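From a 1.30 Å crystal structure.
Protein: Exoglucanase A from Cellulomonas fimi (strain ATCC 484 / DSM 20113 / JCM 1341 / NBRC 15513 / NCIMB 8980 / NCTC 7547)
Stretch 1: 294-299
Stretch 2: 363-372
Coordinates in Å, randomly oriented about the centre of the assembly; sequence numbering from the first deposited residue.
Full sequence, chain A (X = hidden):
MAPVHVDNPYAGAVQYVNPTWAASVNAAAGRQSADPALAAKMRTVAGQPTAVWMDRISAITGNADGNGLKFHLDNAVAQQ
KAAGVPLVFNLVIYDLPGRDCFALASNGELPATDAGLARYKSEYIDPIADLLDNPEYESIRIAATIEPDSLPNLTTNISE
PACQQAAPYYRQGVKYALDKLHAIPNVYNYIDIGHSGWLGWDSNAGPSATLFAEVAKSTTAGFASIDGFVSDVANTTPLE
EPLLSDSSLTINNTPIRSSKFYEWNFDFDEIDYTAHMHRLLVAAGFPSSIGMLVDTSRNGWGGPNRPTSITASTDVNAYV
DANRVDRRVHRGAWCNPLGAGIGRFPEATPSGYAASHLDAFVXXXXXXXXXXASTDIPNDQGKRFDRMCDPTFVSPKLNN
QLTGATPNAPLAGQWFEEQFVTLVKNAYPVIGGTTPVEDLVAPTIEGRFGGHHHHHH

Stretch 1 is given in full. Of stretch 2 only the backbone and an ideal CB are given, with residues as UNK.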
# COMPACT_ATOMS: atom_id res chain seq x y z
N VAL A 294 5.92 -5.93 0.38
CA VAL A 294 5.89 -4.67 -0.34
C VAL A 294 4.64 -4.64 -1.21
O VAL A 294 4.36 -5.61 -1.93
CB VAL A 294 7.14 -4.45 -1.22
CG1 VAL A 294 7.05 -3.11 -1.94
CG2 VAL A 294 8.40 -4.49 -0.38
N ASP A 295 3.88 -3.54 -1.12
CA ASP A 295 2.78 -3.27 -2.04
C ASP A 295 3.38 -2.81 -3.36
O ASP A 295 3.89 -1.69 -3.46
CB ASP A 295 1.89 -2.17 -1.45
CG ASP A 295 0.67 -1.88 -2.31
OD1 ASP A 295 0.52 -2.50 -3.39
OD2 ASP A 295 -0.17 -1.05 -1.90
N THR A 296 3.34 -3.69 -4.37
CA THR A 296 3.91 -3.43 -5.68
C THR A 296 2.86 -2.98 -6.70
O THR A 296 3.12 -2.99 -7.91
CB THR A 296 4.66 -4.67 -6.19
OG1 THR A 296 3.77 -5.79 -6.17
CG2 THR A 296 5.86 -4.97 -5.30
N SER A 297 1.68 -2.56 -6.22
CA SER A 297 0.57 -2.24 -7.11
C SER A 297 0.91 -1.13 -8.10
O SER A 297 0.44 -1.16 -9.24
CB SER A 297 -0.65 -1.86 -6.29
OG SER A 297 -0.36 -0.85 -5.33
N ARG A 298 1.66 -0.11 -7.66
CA ARG A 298 1.81 1.09 -8.47
C ARG A 298 3.22 1.66 -8.43
O ARG A 298 3.41 2.86 -8.64
CB ARG A 298 0.77 2.16 -8.09
CG ARG A 298 -0.67 1.68 -8.21
CD ARG A 298 -1.68 2.77 -7.91
NE ARG A 298 -1.51 3.28 -6.55
CZ ARG A 298 -2.24 4.25 -6.01
NH1 ARG A 298 -3.20 4.84 -6.72
NH2 ARG A 298 -2.00 4.65 -4.76
N ASN A 299 4.23 0.81 -8.21
CA ASN A 299 5.60 1.27 -8.02
C ASN A 299 6.54 0.85 -9.15
O ASN A 299 7.76 0.88 -8.97
CB ASN A 299 6.16 0.86 -6.65
CG ASN A 299 6.34 -0.64 -6.50
OD1 ASN A 299 6.08 -1.41 -7.42
ND2 ASN A 299 6.80 -1.06 -5.32
N UNK A 363 -0.54 -6.70 -3.95
CA UNK A 363 -1.21 -5.47 -4.40
C UNK A 363 -2.21 -5.10 -3.31
O UNK A 363 -3.33 -5.62 -3.28
CB UNK A 363 -1.90 -5.65 -5.76
N UNK A 364 -1.79 -4.23 -2.40
CA UNK A 364 -2.69 -3.79 -1.34
C UNK A 364 -3.64 -2.72 -1.88
O UNK A 364 -4.86 -2.91 -1.90
CB UNK A 364 -1.90 -3.26 -0.14
N UNK A 365 -3.11 -1.61 -2.35
CA UNK A 365 -3.94 -0.66 -3.10
C UNK A 365 -4.35 -1.31 -4.42
O UNK A 365 -3.50 -1.87 -5.11
CB UNK A 365 -3.20 0.65 -3.35
N UNK A 366 -5.63 -1.26 -4.80
CA UNK A 366 -6.03 -1.84 -6.10
C UNK A 366 -5.77 -0.87 -7.23
O UNK A 366 -6.31 0.25 -7.22
CB UNK A 366 -7.51 -2.23 -6.09
N UNK A 367 -4.95 -1.24 -8.22
CA UNK A 367 -4.68 -0.33 -9.33
C UNK A 367 -5.97 0.15 -9.99
O UNK A 367 -6.88 -0.64 -10.25
CB UNK A 367 -3.79 -1.01 -10.37
N UNK A 368 -6.03 1.46 -10.25
CA UNK A 368 -7.19 2.08 -10.84
C UNK A 368 -8.05 2.86 -9.86
O UNK A 368 -8.81 3.74 -10.29
CB UNK A 368 -8.04 1.01 -11.52
N UNK A 369 -7.95 2.57 -8.56
CA UNK A 369 -8.70 3.33 -7.57
C UNK A 369 -7.95 4.61 -7.21
O UNK A 369 -6.74 4.58 -6.93
CB UNK A 369 -8.95 2.49 -6.32
N UNK A 370 -8.67 5.72 -7.20
CA UNK A 370 -8.07 7.02 -6.90
C UNK A 370 -7.58 7.08 -5.45
O UNK A 370 -8.11 6.41 -4.55
CB UNK A 370 -9.08 8.14 -7.16
N UNK A 371 -6.57 7.92 -5.23
CA UNK A 371 -6.10 8.23 -3.88
C UNK A 371 -6.89 9.36 -3.23
O UNK A 371 -6.76 9.57 -2.02
CB UNK A 371 -4.62 8.60 -3.92
N UNK A 372 -7.68 10.09 -4.00
CA UNK A 372 -8.39 11.25 -3.50
C UNK A 372 -8.72 12.18 -4.63
O UNK A 372 -8.10 12.16 -5.70
CB UNK A 372 -7.57 11.98 -2.43

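At position 363 the CA-to-CB bond runs sideways to stretch 1, with the ideal CB 4.0 Å from Ser297 CB. The main chain at Thr296 and Ser297 passes beside it, and an apolar or aromatic side chain could pack there. The residue is Trp363. With chi1 in m, its indole lies against this segment: Ser297 CA sits 3.6 Å from the centroid of the five-membered ring, over the face, in a CH-pi contact, while Thr296 OG1 meets the ring edge 3.4 Å from CD1.

Position 364 also starts sideways, its ideal CB 3.3 Å from Asp295 OD2. Its backbone N faces the same carboxylate, so the main chain supplies the polar contact and the side chain may be aliphatic. It is Ile364, whose N gives a weak hydrogen bond to Asp295 OD1 (3.1 Å). Ile364 CB lies 3.4 Å from Asp295 OD2, while the end of the side chain leads away from stretch 1.

At 365 CB points toward stretch 1, with its ideal position 3.8 Å from both Asp295 OD2 and Ser297 OG and 4.4 Å from Arg298 NH2. A long, flexible chain could pass over the guanidinium; several residues with an aliphatic stem would suit. Lys365 is found. Its N donates a straight hydrogen bond to Asp295 OD2 (3.0 Å), completing the two-oxygen grip on the backbone, and its CG packs 3.6 Å from Arg298 CZ, over one guanidinium face; NZ hydrogen-bonds to the O of residue 370 at 3.0 Å.

Position 366 points away and meets nothing of stretch 1; its phi of -83° admits proline among many others, and Pro366 opens a type II turn.

At 367, phi -54° and psi 135° fit the second place of that turn, where proline is favoured, and a compact apolar group could rest on Ser297. Pro367 does so, CG lying 3.7 Å from Ser297 O.

Position 368 has phi 104°, and a CB would jam against the preceding carbonyl; Gly368 answers this, and its N donates to a water that also accepts from Arg298 NH1.

Position 369 leaves its side chain largely unconstrained by stretch 1. Glu369 leads its carboxylate away, while its O accepts from the same water.

Position 370 points away from stretch 1, which sets no demand there; in Ser370, OG accepts a hydrogen bond from the N of residue 372, at 3.0 Å.

At 371 the ideal CB lies 4.8 Å from Arg298 NH2; an acidic side chain would suit the guanidinium, and a neutral acceptor such as an amide is possible. Asp371 forms the salt bridge, OD1 lying 2.7 Å from Arg298 NH2.

Position 372, at phi 156°, again calls for glycine: Gly372.

Stretch 2 (363-372) WIKPPGESDG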
# COMPACT_ATOMS: atom_id res chain seq x y z
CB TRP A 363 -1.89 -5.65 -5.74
CG TRP A 363 -0.95 -5.69 -6.89
CD1 TRP A 363 0.42 -5.64 -6.85
CD2 TRP A 363 -1.31 -5.78 -8.27
NE1 TRP A 363 0.93 -5.69 -8.13
CE2 TRP A 363 -0.11 -5.79 -9.02
CE3 TRP A 363 -2.53 -5.87 -8.95
CZ2 TRP A 363 -0.10 -5.88 -10.41
CZ3 TRP A 363 -2.52 -5.96 -10.33
CH2 TRP A 363 -1.31 -5.96 -11.05
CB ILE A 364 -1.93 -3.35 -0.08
CG1 ILE A 364 -1.03 -4.47 0.45
CG2 ILE A 364 -2.91 -2.93 0.99
CD1 ILE A 364 -1.74 -5.78 0.78
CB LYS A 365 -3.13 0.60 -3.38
CG LYS A 365 -3.89 1.64 -4.17
CD LYS A 365 -4.96 2.31 -3.32
CE LYS A 365 -5.67 3.41 -4.10
NZ LYS A 365 -6.58 4.23 -3.26
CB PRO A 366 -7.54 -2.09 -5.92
CG PRO A 366 -7.79 -1.98 -4.41
CD PRO A 366 -6.80 -0.93 -3.97
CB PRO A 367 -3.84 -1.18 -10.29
CG PRO A 367 -3.15 -2.16 -9.39
CD PRO A 367 -4.15 -2.48 -8.31
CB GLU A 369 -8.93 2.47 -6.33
CG GLU A 369 -9.90 1.33 -6.62
CD GLU A 369 -10.26 0.49 -5.41
OE1 GLU A 369 -9.84 0.81 -4.28
OE2 GLU A 369 -10.99 -0.49 -5.61
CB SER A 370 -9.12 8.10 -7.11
OG SER A 370 -8.60 9.38 -6.81
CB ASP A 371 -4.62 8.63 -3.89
CG ASP A 371 -3.72 7.53 -4.40
OD1 ASP A 371 -4.04 6.34 -4.17
OD2 ASP A 371 -2.68 7.85 -5.00
O HOH W 1 -4.90 3.79 -8.80
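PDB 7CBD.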